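Local structure of N-acetyltransferase family protein (Bacillus anthracis, 3LNB) at residues H159-P164 / G177-R182. The protein probably transfers the acetyl group of acetyl-coenzyme A to arylamines, an N-acetylation that inactivates the drug sulfamethoxazole. The protein carries 1 engineered substitution. Numbering follows the deposited sequence.
Sequences HLPLHP and GEYRIR. With COA (coenzyme A), chain B; FMT (formic acid), chain C.
Pro-161 lays its CG over one face of the Tyr-179 ring, 4.1 Å from the ring centroid and 12° off the ring normal, a CH-pi contact almost straight above the centre. In this arylamine N-acetyltransferase fold the tyrosine belongs to strand 177-182 of the larger antiparallel sheet, whereas residues 159-164 lie in the loop that joins strands 148-152 and 165-166. The proline and tyrosine side chains cross at about a right angle, and the packing spreads over the rim of the same face, where Pro-161 CA lies 3.7 Å from Tyr-179 CE1. With CG turned beside the backbone N and opposite the carbonyl carbon (chi1 -49°), the phenol reaches across to the backbone at His-159, and its OH comes to rest 3.2 Å from His-159 C. Thr-176 OG1, just before the strand, hydrogen-bonds to this OH and also to Leu-160 O, so one threonine ties the tyrosine to the loop; a water links the same OH to His-159 ND1, lying in the plane of the imidazole. His-159 itself lines the coenzyme A pocket, its CD2 3.5 Å from O9P of the pantetheine arm, so the tyrosine stands in the second shell behind a residue that touches the cofactor. Met-195 of strand 191-196 packs against both His-159 and Tyr-179, while Leu-255 of strand 252-256 in the smaller sheet meets Leu-160 and Leu-162. Farther along the loop, Asp-56 OD1 hydrogen-bonds to His-163 ND1, and in the crystal His-163 NE2 donates to O1 of a formic acid molecule, probably from the crystallisation liquor, at 2.9 Å and in the plane of the imidazole.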
# COMPACT_ATOMS: atom_id res chain seq x y z
N HIS A 159 4.86 -0.88 6.44
CA HIS A 159 6.21 -0.86 5.88
C HIS A 159 6.27 0.04 4.63
O HIS A 159 6.68 -0.40 3.56
CB HIS A 159 6.63 -2.28 5.51
CG HIS A 159 6.43 -3.27 6.62
ND1 HIS A 159 7.09 -3.18 7.82
CD2 HIS A 159 5.61 -4.34 6.72
CE1 HIS A 159 6.69 -4.15 8.62
NE2 HIS A 159 5.78 -4.87 7.98
N LEU A 160 5.86 1.29 4.79
CA LEU A 160 5.85 2.24 3.69
C LEU A 160 7.18 3.00 3.56
O LEU A 160 7.63 3.63 4.51
CB LEU A 160 4.71 3.24 3.89
CG LEU A 160 3.30 2.64 3.92
CD1 LEU A 160 2.30 3.72 4.30
CD2 LEU A 160 2.97 2.04 2.55
N PRO A 161 7.81 2.93 2.38
CA PRO A 161 9.09 3.63 2.18
C PRO A 161 8.92 5.15 2.21
O PRO A 161 9.81 5.87 2.67
CB PRO A 161 9.54 3.13 0.81
CG PRO A 161 8.97 1.73 0.78
CD PRO A 161 7.58 1.96 1.30
N LEU A 162 7.78 5.62 1.71
CA LEU A 162 7.47 7.05 1.67
C LEU A 162 8.39 7.87 0.76
O LEU A 162 8.45 9.10 0.86
CB LEU A 162 7.48 7.63 3.09
CG LEU A 162 6.53 6.94 4.08
CD1 LEU A 162 6.61 7.66 5.43
CD2 LEU A 162 5.09 6.95 3.55
N HIS A 163 9.12 7.18 -0.11
CA HIS A 163 10.04 7.79 -1.08
C HIS A 163 10.27 6.75 -2.18
O HIS A 163 10.18 5.55 -1.93
CB HIS A 163 11.42 8.08 -0.47
CG HIS A 163 11.40 8.95 0.74
ND1 HIS A 163 11.23 10.32 0.67
CD2 HIS A 163 11.51 8.65 2.06
CE1 HIS A 163 11.24 10.82 1.90
NE2 HIS A 163 11.41 9.83 2.75
N PRO A 164 10.55 7.20 -3.41
CA PRO A 164 10.79 6.20 -4.45
C PRO A 164 12.04 5.44 -4.01
O PRO A 164 12.96 6.03 -3.45
CB PRO A 164 11.07 7.06 -5.68
CG PRO A 164 10.23 8.27 -5.45
CD PRO A 164 10.43 8.55 -3.98
N GLY A 177 11.08 2.82 8.82
CA GLY A 177 12.25 1.96 8.77
C GLY A 177 13.15 2.28 7.59
O GLY A 177 13.08 3.38 7.03
N GLU A 178 13.99 1.33 7.22
CA GLU A 178 14.90 1.50 6.09
C GLU A 178 14.58 0.50 4.99
O GLU A 178 14.17 -0.62 5.28
CB GLU A 178 16.35 1.31 6.54
CG GLU A 178 16.77 2.16 7.72
CD GLU A 178 18.28 2.26 7.83
OE1 GLU A 178 18.95 1.20 7.91
OE2 GLU A 178 18.81 3.39 7.83
N TYR A 179 14.78 0.90 3.74
CA TYR A 179 14.49 0.03 2.60
C TYR A 179 15.52 0.14 1.48
O TYR A 179 16.12 1.19 1.28
CB TYR A 179 13.11 0.35 2.03
CG TYR A 179 12.02 0.42 3.08
CD1 TYR A 179 11.81 1.58 3.82
CD2 TYR A 179 11.23 -0.69 3.35
CE1 TYR A 179 10.83 1.64 4.81
CE2 TYR A 179 10.24 -0.64 4.33
CZ TYR A 179 10.05 0.53 5.06
OH TYR A 179 9.09 0.56 6.04
N ARG A 180 15.69 -0.95 0.74
CA ARG A 180 16.62 -0.99 -0.37
C ARG A 180 16.19 -2.04 -1.38
O ARG A 180 15.55 -3.03 -1.03
CB ARG A 180 18.04 -1.33 0.11
CG ARG A 180 18.21 -2.77 0.58
CD ARG A 180 19.63 -3.05 1.07
NE ARG A 180 19.77 -4.43 1.54
CZ ARG A 180 20.84 -4.93 2.16
NH1 ARG A 180 21.90 -4.17 2.39
NH2 ARG A 180 20.85 -6.20 2.54
N ILE A 181 16.53 -1.79 -2.64
CA ILE A 181 16.22 -2.70 -3.73
C ILE A 181 17.49 -3.45 -4.14
O ILE A 181 18.58 -2.87 -4.19
CB ILE A 181 15.70 -1.95 -4.97
CG1 ILE A 181 14.38 -1.24 -4.65
CG2 ILE A 181 15.52 -2.93 -6.12
CD1 ILE A 181 13.28 -2.16 -4.16
N ARG A 182 17.33 -4.74 -4.42
CA ARG A 182 18.43 -5.58 -4.85
C ARG A 182 17.92 -6.51 -5.95
O ARG A 182 16.82 -7.07 -5.85
CB ARG A 182 18.97 -6.41 -3.68
CG ARG A 182 19.77 -5.62 -2.65
CD ARG A 182 21.12 -5.20 -3.21
NE ARG A 182 21.99 -4.59 -2.20
CZ ARG A 182 21.84 -3.36 -1.72
NH1 ARG A 182 20.85 -2.59 -2.15
NH2 ARG A 182 22.69 -2.89 -0.82
N1A COA B . -4.20 -9.51 7.38
C2A COA B . -5.03 -9.42 8.40
N3A COA B . -4.60 -9.17 9.63
C4A COA B . -3.29 -9.00 9.87
C5A COA B . -2.39 -9.10 8.82
C6A COA B . -2.88 -9.35 7.55
N6A COA B . -2.05 -9.43 6.51
N7A COA B . -1.18 -8.88 9.32
C8A COA B . -1.31 -8.66 10.63
N9A COA B . -2.60 -8.73 10.97
C1B COA B . -3.15 -8.43 12.31
C2B COA B . -2.58 -9.31 13.42
O2B COA B . -3.25 -10.58 13.42
C3B COA B . -2.96 -8.49 14.65
O3B COA B . -4.26 -8.87 15.12
P3B COA B . -4.56 -8.80 16.70
O7A COA B . -4.07 -7.55 17.32
O8A COA B . -6.15 -9.00 16.87
O9A COA B . -3.86 -10.11 17.32
C4B COA B . -2.98 -7.05 14.13
O4B COA B . -2.71 -7.12 12.72
C5B COA B . -1.90 -6.21 14.79
O5B COA B . -0.61 -6.75 14.48
P1A COA B . 0.69 -6.17 15.24
O1A COA B . 1.96 -6.83 14.50
O2A COA B . 0.66 -6.47 16.68
O3A COA B . 0.70 -4.59 14.96
P2A COA B . 1.22 -3.91 13.59
O4A COA B . 2.78 -3.60 13.83
O5A COA B . 0.45 -2.68 13.30
O6A COA B . 1.14 -5.01 12.42
CBP COA B . 0.34 -4.61 10.13
CCP COA B . 0.01 -5.10 11.54
CDP COA B . 0.58 -3.10 10.15
CEP COA B . -0.84 -4.93 9.21
CAP COA B . 1.59 -5.33 9.61
OAP COA B . 1.37 -6.74 9.65
C9P COA B . 1.91 -4.93 8.17
O9P COA B . 2.36 -3.82 7.90
N8P COA B . 1.66 -5.88 7.26
C7P COA B . 1.92 -5.70 5.83
C6P COA B . 0.77 -6.29 5.01
C5P COA B . 1.18 -6.50 3.54
O5P COA B . 1.94 -7.41 3.23
N4P COA B . 0.65 -5.65 2.67
C3P COA B . 0.97 -5.73 1.23
C2P COA B . 0.16 -6.84 0.55
S1P COA B . -1.63 -6.48 0.42
C FMT C . 9.82 10.17 5.96
O1 FMT C . 10.99 10.22 5.60
O2 FMT C . 9.51 9.64 7.15
O HOH W 1 9.36 -1.24 8.61